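Local coordinates for protein toll-like receptor 13 (Mus musculus, PDB 4Z0C) that recognises bacterial 23S ribosomal RNA as an innate immune receptor and signals through MYD88 and TRAF6 to activate NF-kappa-B, at residues 39-50 with 63-74. Sequence-based numbering, arbitrary orientation.
Sequences HLNLTHNEIQVL and DLRLEWNSIWKI. With NAG (2-acetamido-2-deoxy-beta-D-glucopyranose), chain E; NAG (2-acetamido-2-deoxy-beta-D-glucopyranose), chain L; NAG (2-acetamido-2-deoxy-beta-D-glucopyranose), chain B; nucleotides of chain C.
Strands 39-41 and 63-65, from the first two leucine-rich repeats, run parallel, their axes 4.9 Å apart at closest approach, L40 N bonding to D63 O and R65 N to L40 O; the pairing resumes at L50 N to K73 O. On the inward side L40 CD2 meets L64 CD1 at 3.8 Å, L42 packs on L66, and I47 and L50 reach both L66 and I71, branched residues suited to the solenoid core. N69 belongs to the asparagine ladder of these repeats: its ND2 donates to L42 O (3.0 Å), which N45 ND2, also bonded to C18 O, meets from above the opposite face of the carbonyl plane. Further along, H44 and W68 carry CG anti to the backbone N (chi1 -163° and -165°), which, with chi2 near zero in both, stacks imidazole on six-membered indole ring face to face, centroids 3.6 Å apart. On the concave face, N41 bears an N-linked sugar; the R65 guanidinium lies against it, steadied by a side-on salt bridge from NE and NH2 to D63. Amide and backbone bonds together probably hold the repeats in register, and the broad indole, backed by imidazole, presents a flat surface over which an RNA cytosine lies.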
loop_
_atom_site.group_PDB
_atom_site.type_symbol
_atom_site.label_atom_id
_atom_site.label_comp_id
_atom_site.label_asym_id
_atom_site.label_seq_id
_atom_site.Cartn_x
_atom_site.Cartn_y
_atom_site.Cartn_z
ATOM N N HIS A 39 -36.616 -6.367 12.634
ATOM C CA HIS A 39 -35.466 -7.186 12.213
ATOM C C HIS A 39 -34.480 -7.386 13.357
ATOM O O HIS A 39 -34.000 -6.415 13.966
ATOM C CB HIS A 39 -34.713 -6.556 11.037
ATOM C CG HIS A 39 -35.526 -6.412 9.789
ATOM N ND1 HIS A 39 -36.633 -5.598 9.708
ATOM C CD2 HIS A 39 -35.388 -6.978 8.568
ATOM C CE1 HIS A 39 -37.139 -5.662 8.489
ATOM N NE2 HIS A 39 -36.412 -6.509 7.782
ATOM N N LEU A 40 -34.168 -8.640 13.647
ATOM C CA LEU A 40 -33.272 -8.965 14.744
ATOM C C LEU A 40 -32.195 -9.887 14.228
ATOM O O LEU A 40 -32.505 -10.950 13.725
ATOM C CB LEU A 40 -34.035 -9.650 15.874
ATOM C CG LEU A 40 -33.216 -10.135 17.076
ATOM C CD1 LEU A 40 -32.445 -8.962 17.755
ATOM C CD2 LEU A 40 -34.115 -10.845 18.085
ATOM N N ASN A 41 -30.931 -9.480 14.332
ATOM C CA ASN A 41 -29.825 -10.295 13.816
ATOM C C ASN A 41 -28.899 -10.759 14.936
ATOM O O ASN A 41 -28.168 -9.961 15.512
ATOM C CB ASN A 41 -29.034 -9.535 12.723
ATOM C CG ASN A 41 -28.052 -10.445 11.967
ATOM O OD1 ASN A 41 -27.702 -11.507 12.482
ATOM N ND2 ASN A 41 -27.626 -10.066 10.743
ATOM N N LEU A 42 -28.909 -12.056 15.228
ATOM C CA LEU A 42 -28.062 -12.582 16.299
ATOM C C LEU A 42 -26.960 -13.499 15.770
ATOM O O LEU A 42 -26.505 -14.413 16.460
ATOM C CB LEU A 42 -28.899 -13.324 17.347
ATOM C CG LEU A 42 -29.756 -12.442 18.267
ATOM C CD1 LEU A 42 -31.159 -13.005 18.487
ATOM C CD2 LEU A 42 -29.048 -12.280 19.597
ATOM N N THR A 43 -26.512 -13.220 14.551
ATOM C CA THR A 43 -25.432 -13.980 13.914
ATOM C C THR A 43 -24.130 -13.921 14.715
ATOM O O THR A 43 -23.810 -12.890 15.301
ATOM C CB THR A 43 -25.166 -13.436 12.502
ATOM O OG1 THR A 43 -26.395 -13.450 11.769
ATOM C CG2 THR A 43 -24.085 -14.254 11.770
ATOM N N HIS A 44 -23.421 -15.047 14.756
ATOM C CA HIS A 44 -22.065 -15.124 15.302
ATOM C C HIS A 44 -22.060 -14.993 16.830
ATOM O O HIS A 44 -21.490 -14.060 17.383
ATOM C CB HIS A 44 -21.139 -14.108 14.593
ATOM C CG HIS A 44 -19.673 -14.364 14.770
ATOM N ND1 HIS A 44 -19.173 -15.345 15.601
ATOM C CD2 HIS A 44 -18.596 -13.769 14.202
ATOM C CE1 HIS A 44 -17.852 -15.334 15.552
ATOM N NE2 HIS A 44 -17.478 -14.395 14.702
ATOM N N ASN A 45 -22.706 -15.950 17.497
ATOM C CA ASN A 45 -22.715 -16.031 18.958
ATOM C C ASN A 45 -22.634 -17.501 19.393
ATOM O O ASN A 45 -22.350 -18.355 18.576
ATOM C CB ASN A 45 -23.951 -15.327 19.536
ATOM C CG ASN A 45 -23.874 -13.815 19.403
ATOM O OD1 ASN A 45 -23.158 -13.149 20.156
ATOM N ND2 ASN A 45 -24.609 -13.263 18.437
ATOM N N GLU A 46 -22.911 -17.809 20.657
ATOM C CA GLU A 46 -22.749 -19.182 21.146
ATOM C C GLU A 46 -24.048 -19.720 21.764
ATOM O O GLU A 46 -24.019 -20.519 22.705
ATOM C CB GLU A 46 -21.604 -19.259 22.167
ATOM C CG GLU A 46 -20.462 -18.270 21.909
ATOM C CD GLU A 46 -19.447 -18.209 23.047
ATOM O OE1 GLU A 46 -19.427 -19.144 23.880
ATOM O OE2 GLU A 46 -18.683 -17.216 23.123
ATOM N N ILE A 47 -25.180 -19.279 21.218
ATOM C CA ILE A 47 -26.500 -19.757 21.623
ATOM C C ILE A 47 -26.663 -21.261 21.368
ATOM O O ILE A 47 -26.346 -21.748 20.288
ATOM C CB ILE A 47 -27.608 -18.997 20.862
ATOM C CG1 ILE A 47 -27.516 -17.495 21.163
ATOM C CG2 ILE A 47 -28.983 -19.563 21.201
ATOM C CD1 ILE A 47 -28.208 -16.613 20.145
ATOM N N GLN A 48 -27.153 -21.987 22.370
ATOM C CA GLN A 48 -27.227 -23.440 22.294
ATOM C C GLN A 48 -28.665 -23.966 22.313
ATOM O O GLN A 48 -28.988 -24.910 21.599
ATOM C CB GLN A 48 -26.423 -24.097 23.422
ATOM C CG GLN A 48 -24.927 -24.121 23.179
ATOM C CD GLN A 48 -24.186 -25.125 24.050
ATOM O OE1 GLN A 48 -24.656 -25.514 25.106
ATOM N NE2 GLN A 48 -23.003 -25.524 23.611
ATOM N N VAL A 49 -29.543 -23.355 23.102
ATOM C CA VAL A 49 -30.924 -23.828 23.135
ATOM C C VAL A 49 -31.917 -22.701 22.901
ATOM O O VAL A 49 -31.673 -21.548 23.261
ATOM C CB VAL A 49 -31.287 -24.581 24.451
ATOM C CG1 VAL A 49 -30.223 -25.613 24.807
ATOM C CG2 VAL A 49 -31.488 -23.616 25.590
ATOM N N LEU A 50 -33.029 -23.050 22.264
ATOM C CA LEU A 50 -34.123 -22.116 22.059
ATOM C C LEU A 50 -35.314 -22.603 22.874
ATOM O O LEU A 50 -36.041 -23.505 22.439
ATOM C CB LEU A 50 -34.508 -22.036 20.578
ATOM C CG LEU A 50 -33.960 -20.870 19.750
ATOM C CD1 LEU A 50 -32.452 -20.902 19.728
ATOM C CD2 LEU A 50 -34.531 -20.843 18.342
ATOM N N ASP A 63 -37.937 -10.547 10.450
ATOM C CA ASP A 63 -36.698 -11.135 9.972
ATOM C C ASP A 63 -35.861 -11.545 11.180
ATOM O O ASP A 63 -35.417 -10.708 11.943
ATOM C CB ASP A 63 -35.972 -10.073 9.138
ATOM C CG ASP A 63 -34.735 -10.594 8.410
ATOM O OD1 ASP A 63 -33.900 -11.304 9.017
ATOM O OD2 ASP A 63 -34.590 -10.258 7.215
ATOM N N LEU A 64 -35.621 -12.833 11.350
ATOM C CA LEU A 64 -34.832 -13.298 12.479
ATOM C C LEU A 64 -33.670 -14.115 11.951
ATOM O O LEU A 64 -33.877 -15.089 11.223
ATOM C CB LEU A 64 -35.670 -14.173 13.398
ATOM C CG LEU A 64 -34.957 -14.750 14.621
ATOM C CD1 LEU A 64 -34.430 -13.617 15.495
ATOM C CD2 LEU A 64 -35.915 -15.631 15.421
ATOM N N ARG A 65 -32.450 -13.729 12.318
ATOM C CA ARG A 65 -31.262 -14.443 11.859
ATOM C C ARG A 65 -30.437 -14.941 13.029
ATOM O O ARG A 65 -29.941 -14.158 13.838
ATOM C CB ARG A 65 -30.413 -13.564 10.952
ATOM C CG ARG A 65 -31.115 -13.152 9.680
ATOM C CD ARG A 65 -30.279 -12.167 8.852
ATOM N NE ARG A 65 -31.128 -11.537 7.844
ATOM C CZ ARG A 65 -30.699 -11.018 6.695
ATOM N NH1 ARG A 65 -29.392 -11.010 6.384
ATOM N NH2 ARG A 65 -31.589 -10.485 5.864
ATOM N N LEU A 66 -30.298 -16.256 13.095
ATOM C CA LEU A 66 -29.573 -16.919 14.157
ATOM C C LEU A 66 -28.424 -17.683 13.567
ATOM O O LEU A 66 -28.002 -18.697 14.131
ATOM C CB LEU A 66 -30.494 -17.887 14.890
ATOM C CG LEU A 66 -31.538 -17.238 15.805
ATOM C CD1 LEU A 66 -32.747 -18.159 16.035
ATOM C CD2 LEU A 66 -30.888 -16.928 17.136
ATOM N N GLU A 67 -27.912 -17.179 12.442
ATOM C CA GLU A 67 -26.816 -17.819 11.710
ATOM C C GLU A 67 -25.553 -17.935 12.558
ATOM O O GLU A 67 -25.238 -17.039 13.336
ATOM C CB GLU A 67 -26.516 -17.056 10.407
ATOM C CG GLU A 67 -25.357 -17.631 9.585
ATOM C CD GLU A 67 -25.366 -17.191 8.122
ATOM O OE1 GLU A 67 -26.180 -16.332 7.726
ATOM O OE2 GLU A 67 -24.537 -17.711 7.355
ATOM N N TRP A 68 -24.831 -19.046 12.406
ATOM C CA TRP A 68 -23.534 -19.217 13.064
ATOM C C TRP A 68 -23.663 -19.156 14.586
ATOM O O TRP A 68 -23.140 -18.240 15.221
ATOM C CB TRP A 68 -22.531 -18.176 12.560
ATOM C CG TRP A 68 -21.093 -18.458 12.895
ATOM C CD1 TRP A 68 -20.597 -19.528 13.591
ATOM C CD2 TRP A 68 -19.964 -17.647 12.550
ATOM N NE1 TRP A 68 -19.231 -19.430 13.700
ATOM C CE2 TRP A 68 -18.817 -18.287 13.064
ATOM C CE3 TRP A 68 -19.813 -16.443 11.851
ATOM C CZ2 TRP A 68 -17.542 -17.759 12.911
ATOM C CZ3 TRP A 68 -18.539 -15.919 11.697
ATOM C CH2 TRP A 68 -17.422 -16.578 12.223
ATOM N N ASN A 69 -24.401 -20.103 15.156
ATOM C CA ASN A 69 -24.444 -20.270 16.601
ATOM C C ASN A 69 -24.175 -21.734 16.932
ATOM O O ASN A 69 -23.555 -22.420 16.132
ATOM C CB ASN A 69 -25.763 -19.767 17.185
ATOM C CG ASN A 69 -25.717 -18.272 17.508
ATOM O OD1 ASN A 69 -25.310 -17.888 18.596
ATOM N ND2 ASN A 69 -26.170 -17.435 16.579
ATOM N N SER A 70 -24.592 -22.219 18.096
ATOM C CA SER A 70 -24.377 -23.637 18.405
ATOM C C SER A 70 -25.687 -24.318 18.741
ATOM O O SER A 70 -25.732 -25.271 19.520
ATOM C CB SER A 70 -23.372 -23.820 19.541
ATOM O OG SER A 70 -22.133 -23.197 19.231
ATOM N N ILE A 71 -26.756 -23.813 18.139
ATOM C CA ILE A 71 -28.097 -24.307 18.397
ATOM C C ILE A 71 -28.280 -25.758 17.990
ATOM O O ILE A 71 -28.136 -26.116 16.816
ATOM C CB ILE A 71 -29.131 -23.452 17.670
ATOM C CG1 ILE A 71 -29.102 -22.024 18.234
ATOM C CG2 ILE A 71 -30.506 -24.092 17.800
ATOM C CD1 ILE A 71 -29.765 -20.981 17.346
ATOM N N TRP A 72 -28.603 -26.595 18.965
ATOM C CA TRP A 72 -28.835 -28.007 18.695
ATOM C C TRP A 72 -30.190 -28.435 19.238
ATOM O O TRP A 72 -30.620 -29.576 19.045
ATOM C CB TRP A 72 -27.730 -28.855 19.320
ATOM C CG TRP A 72 -27.725 -28.797 20.806
ATOM C CD1 TRP A 72 -27.082 -27.892 21.580
ATOM C CD2 TRP A 72 -28.388 -29.698 21.702
ATOM N NE1 TRP A 72 -27.304 -28.163 22.907
ATOM C CE2 TRP A 72 -28.102 -29.269 23.008
ATOM C CE3 TRP A 72 -29.195 -30.825 21.525
ATOM C CZ2 TRP A 72 -28.594 -29.922 24.131
ATOM C CZ3 TRP A 72 -29.687 -31.472 22.645
ATOM C CH2 TRP A 72 -29.384 -31.020 23.929
ATOM N N LYS A 73 -30.862 -27.514 19.920
ATOM C CA LYS A 73 -32.103 -27.849 20.611
ATOM C C LYS A 73 -33.085 -26.692 20.545
ATOM O O LYS A 73 -32.858 -25.642 21.132
ATOM C CB LYS A 73 -31.805 -28.215 22.062
ATOM C CG LYS A 73 -33.009 -28.617 22.898
ATOM C CD LYS A 73 -32.516 -29.197 24.216
ATOM C CE LYS A 73 -33.640 -29.480 25.184
ATOM N NZ LYS A 73 -34.169 -28.213 25.757
ATOM N N ILE A 74 -34.173 -26.895 19.810
ATOM C CA ILE A 74 -35.206 -25.882 19.660
ATOM C C ILE A 74 -36.487 -26.472 20.226
ATOM O O ILE A 74 -37.103 -27.350 19.595
ATOM C CB ILE A 74 -35.435 -25.524 18.173
ATOM C CG1 ILE A 74 -34.096 -25.296 17.461
ATOM C CG2 ILE A 74 -36.375 -24.309 18.044
ATOM C CD1 ILE A 74 -34.201 -24.539 16.145
HETATM C C1 NAG E . -27.891 -8.742 10.243
HETATM C C2 NAG E . -26.870 -8.559 9.091
HETATM C C3 NAG E . -27.225 -7.355 8.235
HETATM C C4 NAG E . -28.651 -7.492 7.734
HETATM C C5 NAG E . -29.507 -7.526 8.984
HETATM C C6 NAG E . -30.999 -7.491 8.657
HETATM C C7 NAG E . -24.639 -9.305 9.734
HETATM C C8 NAG E . -23.233 -8.891 10.111
HETATM N N2 NAG E . -25.513 -8.324 9.529
HETATM O O3 NAG E . -26.308 -7.212 7.184
HETATM O O4 NAG E . -29.014 -6.409 6.908
HETATM O O5 NAG E . -29.190 -8.710 9.694
HETATM O O6 NAG E . -31.741 -7.921 9.782
HETATM O O7 NAG E . -24.961 -10.485 9.657
HETATM C C1 NAG L . -35.240 -33.043 18.445
HETATM C C2 NAG L . -34.081 -32.123 18.852
HETATM C C3 NAG L . -32.820 -32.882 19.256
HETATM C C4 NAG L . -33.121 -34.085 20.147
HETATM C C5 NAG L . -34.311 -34.883 19.619
HETATM C C6 NAG L . -34.708 -36.021 20.563
HETATM C C7 NAG L . -33.868 -29.889 17.911
HETATM C C8 NAG L . -33.010 -29.054 17.007
HETATM N N2 NAG L . -33.759 -31.206 17.777
HETATM O O3 NAG L . -31.965 -31.994 19.941
HETATM O O4 NAG L . -31.978 -34.915 20.179
HETATM O O5 NAG L . -35.426 -34.036 19.429
HETATM O O6 NAG L . -35.438 -35.527 21.667
HETATM O O7 NAG L . -34.618 -29.346 18.717
HETATM C C1 NAG B . -28.749 -6.266 5.478
HETATM C C2 NAG B . -29.853 -5.549 4.719
HETATM C C3 NAG B . -29.410 -5.222 3.288
HETATM C C4 NAG B . -28.071 -4.469 3.263
HETATM C C5 NAG B . -27.051 -5.299 4.046
HETATM C C6 NAG B . -25.738 -4.564 4.237
HETATM C C7 NAG B . -32.138 -6.060 5.520
HETATM C C8 NAG B . -33.273 -7.062 5.508
HETATM N N2 NAG B . -31.068 -6.359 4.760
HETATM O O3 NAG B . -30.403 -4.436 2.690
HETATM O O4 NAG B . -27.600 -4.120 1.949
HETATM O O5 NAG B . -27.498 -5.607 5.358
HETATM O O6 NAG B . -24.980 -5.367 5.112
HETATM O O7 NAG B . -32.222 -5.027 6.209
ATOM P P C C 12 -11.913 -17.652 8.583
ATOM O OP1 C C 12 -10.779 -16.735 8.268
ATOM O OP2 C C 12 -12.504 -18.348 7.438
ATOM O "O5'" C C 12 -11.417 -18.605 9.755
ATOM C "C5'" C C 12 -11.276 -19.980 9.576
ATOM C "C4'" C C 12 -11.873 -20.749 10.714
ATOM O "O4'" C C 12 -12.928 -19.985 11.355
ATOM C "C3'" C C 12 -12.533 -22.041 10.271
ATOM O "O3'" C C 12 -11.585 -23.088 10.199
ATOM C "C2'" C C 12 -13.628 -22.265 11.309
ATOM O "O2'" C C 12 -13.102 -22.922 12.451
ATOM C "C1'" C C 12 -14.011 -20.828 11.689
ATOM N N1 C C 12 -15.221 -20.317 10.991
ATOM C C2 C C 12 -16.479 -20.936 11.065
ATOM O O2 C C 12 -16.613 -21.984 11.706
ATOM N N3 C C 12 -17.530 -20.382 10.411
ATOM C C4 C C 12 -17.382 -19.251 9.718
ATOM N N4 C C 12 -18.438 -18.724 9.096
ATOM C C5 C C 12 -16.126 -18.589 9.643
ATOM C C6 C C 12 -15.102 -19.151 10.290
HETATM O O HOH W 1 -32.040 -10.296 11.089
#